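Local structure of ferulic acid esterase, AmCE1/Fae1A (Anaeromyces mucronatus, 5CXX) at residues A[39-44]-A[67-72]. The protein probably acts as a feruloyl esterase, releasing ferulic acid from its esters, and is captured with ferulic acid bound. Residues are numbered along the deposited sequence; the frame is centred on the assembly and turned at random.
Sequences ERKMNV and SYEDSM
The Asn43 amide and the Asp70 carboxylate lie nearly coplanar, their planes 23° apart, although the two side chains run at about a right angle to each other. This is the alpha/beta-hydrolase fold: strand 38-45 belongs to the central mixed sheet, and 67-72 lies in the loop between strand 58-62 and helix 77-87. Tyr68 to Ser71 make a type I beta turn, with Ser71 N bonded to Tyr68 O at 2.9 Å and Tyr68 N bonded to Ser71 OG at 3.0 Å. The edge of the Tyr68 ring has Glu69 OE1 beside it, in plane.

ND2 of Asn43 gives OD1 of Asp70 a hydrogen bond of 2.8 Å that is nearly straight (175°), lies in the amide plane and reaches the oxygen almost along its C-O axis. The same Asn43 ND2 also reaches into this turn, making a weak, bent bond to Glu69 O at 2.9 Å, so that one amide nitrogen touches both central residues of the turn, holding Asp70 by the straighter bond. An alanine in place of Asn43 would probably leave Asp70 OD1 and Glu69 O without this donor and open a gap beside Glu69 CG.

Earlier along the strand, Glu69 faces the backbone, its CB 4.2 Å from Met42 CA. The bend of the Glu69 chain at chi2 (-78°) turns CD, and with it the carboxylate, to Lys41 CB. The carboxylate lies against the aliphatic part of Lys41, not its amine: NZ of Lys41 is 6.5 Å from Glu69 OE2. Instead, Lys28 of neighbouring strand 26-33 forms salt bridges to Glu69 OE2 and Asp70 OD2, probably offsetting part of their negative charge. Lys41 and Glu69 come closest where Lys41 CB lies 3.9 Å from Glu69 OE2.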
ATOM      1  N   GLU A  39     -18.561   8.946  -9.756  1.00 20.82           N
ATOM      2  CA  GLU A  39     -18.099   9.539  -8.488  0.58 18.50           C
ATOM      3  C   GLU A  39     -17.578   8.469  -7.546  1.00 21.00           C
ATOM      4  O   GLU A  39     -18.205   7.410  -7.384  1.00 23.07           O
ATOM      5  CB  GLU A  39     -19.236  10.313  -7.799  0.58 19.21           C
ATOM      6  CG  GLU A  39     -19.802  11.471  -8.600  0.58 20.99           C
ATOM      7  CD  GLU A  39     -18.966  12.755  -8.539  0.58 25.00           C
ATOM      8  OE1 GLU A  39     -18.047  12.850  -7.707  0.58 26.43           O
ATOM      9  OE2 GLU A  39     -19.248  13.696  -9.322  0.58 26.56           O
ATOM     10  N   ARG A  40     -16.385   8.696  -7.007  1.00 19.52           N
ATOM     11  CA  ARG A  40     -15.745   7.739  -6.112  1.00 17.31           C
ATOM     12  C   ARG A  40     -15.406   8.396  -4.777  1.00 19.90           C
ATOM     13  O   ARG A  40     -15.542   9.608  -4.623  1.00 20.45           O
ATOM     14  CB  ARG A  40     -14.480   7.168  -6.754  1.00 19.55           C
ATOM     15  CG  ARG A  40     -14.635   6.794  -8.220  1.00 19.13           C
ATOM     16  CD  ARG A  40     -13.439   5.996  -8.713  1.00 17.34           C
ATOM     17  NE  ARG A  40     -13.427   4.639  -8.173  1.00 16.91           N
ATOM     18  CZ  ARG A  40     -12.547   4.198  -7.279  1.00 17.81           C
ATOM     19  NH1 ARG A  40     -11.601   5.007  -6.821  1.00 17.43           N
ATOM     20  NH2 ARG A  40     -12.612   2.948  -6.843  1.00 18.36           N
ATOM     21  N   LYS A  41     -14.966   7.591  -3.815  1.00 18.07           N
ATOM     22  CA  LYS A  41     -14.593   8.115  -2.491  1.00 20.19           C
ATOM     23  C   LYS A  41     -13.184   7.696  -2.118  1.00 18.47           C
ATOM     24  O   LYS A  41     -12.722   6.619  -2.518  1.00 18.40           O
ATOM     25  CB  LYS A  41     -15.541   7.589  -1.421  1.00 22.26           C
ATOM     26  CG  LYS A  41     -17.042   8.218  -1.611  1.00 29.33           C
ATOM     27  CD  LYS A  41     -18.015   7.807  -0.518  1.00 44.73           C
ATOM     28  CE  LYS A  41     -19.300   8.650  -0.554  1.00 51.61           C
ATOM     29  NZ  LYS A  41     -19.647   9.000  -1.944  1.00 55.16           N
ATOM     30  N   MET A  42     -12.517   8.562  -1.345  1.00 19.34           N
ATOM     31  CA  MET A  42     -11.226   8.183  -0.730  1.00 16.63           C
ATOM     32  C   MET A  42     -11.162   8.914   0.621  1.00 18.37           C
ATOM     33  O   MET A  42     -11.773   9.975   0.779  1.00 22.02           O
ATOM     34  CB  MET A  42      -9.977   8.584  -1.580  1.00 18.61           C
ATOM     35  CG  MET A  42      -9.949  10.086  -1.912  1.00 18.95           C
ATOM     36  SD  MET A  42      -8.574  10.235  -3.102  1.00 20.84           S
ATOM     37  CE  MET A  42      -8.708  11.998  -3.548  1.00 22.08           C
ATOM     38  N   ASN A  43     -10.403   8.359   1.586  1.00 17.21           N
ATOM     39  CA  ASN A  43     -10.100   9.137   2.784  1.00 17.06           C
ATOM     40  C   ASN A  43      -8.796   9.859   2.605  1.00 18.20           C
ATOM     41  O   ASN A  43      -7.785   9.285   2.161  1.00 18.46           O
ATOM     42  CB  ASN A  43      -9.996   8.242   3.998  1.00 17.20           C
ATOM     43  CG  ASN A  43     -11.364   7.738   4.428  1.00 19.24           C
ATOM     44  OD1 ASN A  43     -12.258   8.535   4.713  1.00 20.70           O
ATOM     45  ND2 ASN A  43     -11.549   6.416   4.439  1.00 19.25           N
ATOM     46  N   VAL A  44      -8.818  11.122   2.993  1.00 17.85           N
ATOM     47  CA  VAL A  44      -7.595  11.897   3.105  1.00 18.12           C
ATOM     48  C   VAL A  44      -7.336  12.190   4.583  1.00 18.67           C
ATOM     49  O   VAL A  44      -8.188  12.761   5.265  1.00 19.62           O
ATOM     50  CB  VAL A  44      -7.686  13.200   2.289  1.00 19.45           C
ATOM     51  CG1 VAL A  44      -6.407  14.059   2.468  1.00 20.60           C
ATOM     52  CG2 VAL A  44      -7.862  12.852   0.801  1.00 20.67           C
ATOM     53  N   SER A  67     -12.900  -5.171   0.240  1.00 20.55           N
ATOM     54  CA  SER A  67     -12.846  -4.052   1.225  1.00 18.37           C
ATOM     55  C   SER A  67     -13.108  -2.735   0.524  1.00 19.85           C
ATOM     56  O   SER A  67     -13.409  -2.747  -0.691  1.00 19.08           O
ATOM     57  CB  SER A  67     -11.478  -4.037   1.928  1.00 19.29           C
ATOM     58  OG  SER A  67     -11.469  -5.231   2.710  1.00 23.93           O
ATOM     59  N   TYR A  68     -12.974  -1.620   1.267  1.00 17.64           N
ATOM     60  CA  TYR A  68     -13.256  -0.296   0.678  1.00 16.53           C
ATOM     61  C   TYR A  68     -12.462   0.748   1.453  1.00 16.92           C
ATOM     62  O   TYR A  68     -11.645   0.376   2.278  1.00 17.46           O
ATOM     63  CB  TYR A  68     -14.781   0.007   0.675  1.00 20.46           C
ATOM     64  CG  TYR A  68     -15.400   0.101   2.062  1.00 18.95           C
ATOM     65  CD1 TYR A  68     -15.570  -1.049   2.835  1.00 21.50           C
ATOM     66  CD2 TYR A  68     -15.788   1.361   2.601  1.00 17.90           C
ATOM     67  CE1 TYR A  68     -16.104  -0.961   4.129  1.00 20.91           C
ATOM     68  CE2 TYR A  68     -16.344   1.458   3.894  1.00 19.27           C
ATOM     69  CZ  TYR A  68     -16.496   0.290   4.636  1.00 20.27           C
ATOM     70  OH  TYR A  68     -17.027   0.316   5.918  1.00 24.36           O
ATOM     71  N   GLU A  69     -12.730   2.010   1.182  1.00 18.65           N
ATOM     72  CA  GLU A  69     -11.781   3.055   1.611  1.00 17.00           C
ATOM     73  C   GLU A  69     -11.706   3.207   3.127  1.00 19.10           C
ATOM     74  O   GLU A  69     -10.704   3.714   3.622  1.00 18.08           O
ATOM     75  CB  GLU A  69     -12.111   4.391   0.924  1.00 17.49           C
ATOM     76  CG  GLU A  69     -13.424   5.088   1.427  1.00 19.10           C
ATOM     77  CD  GLU A  69     -14.715   4.463   0.844  1.00 21.76           C
ATOM     78  OE1 GLU A  69     -14.664   3.600  -0.080  1.00 20.16           O
ATOM     79  OE2 GLU A  69     -15.812   4.875   1.325  1.00 22.00           O
ATOM     80  N   ASP A  70     -12.709   2.724   3.896  1.00 17.53           N
ATOM     81  CA  ASP A  70     -12.573   2.813   5.349  1.00 17.27           C
ATOM     82  C   ASP A  70     -11.885   1.612   5.989  1.00 17.34           C
ATOM     83  O   ASP A  70     -11.651   1.600   7.222  1.00 18.09           O
ATOM     84  CB  ASP A  70     -13.958   3.011   6.040  1.00 18.31           C
ATOM     85  CG  ASP A  70     -14.625   4.283   5.661  1.00 21.01           C
ATOM     86  OD1 ASP A  70     -13.988   5.222   5.170  1.00 22.09           O
ATOM     87  OD2 ASP A  70     -15.870   4.398   5.928  1.00 21.89           O
ATOM     88  N   SER A  71     -11.615   0.555   5.187  1.00 17.49           N
ATOM     89  CA  SER A  71     -11.227  -0.688   5.791  1.00 18.82           C
ATOM     90  C   SER A  71      -9.878  -0.621   6.530  1.00 18.25           C
ATOM     91  O   SER A  71      -9.750  -1.260   7.578  1.00 19.38           O
ATOM     92  CB  SER A  71     -11.151  -1.783   4.681  1.00 18.28           C
ATOM     93  OG  SER A  71     -12.469  -1.945   4.165  1.00 19.23           O
ATOM     94  N   MET A  72      -8.939   0.193   6.046  1.00 17.15           N
ATOM     95  CA  MET A  72      -7.656   0.248   6.767  1.00 17.17           C
ATOM     96  C   MET A  72      -7.750   1.100   8.046  1.00 18.28           C
ATOM     97  O   MET A  72      -6.778   1.165   8.786  1.00 19.05           O
ATOM     98  CB  MET A  72      -6.538   0.758   5.823  1.00 18.92           C
ATOM     99  CG  MET A  72      -6.310  -0.207   4.613  1.00 19.46           C
ATOM    100  SD  MET A  72      -6.229  -1.966   4.985  1.00 22.10           S
ATOM    101  CE  MET A  72      -4.719  -2.051   5.874  1.00 23.05           C
TER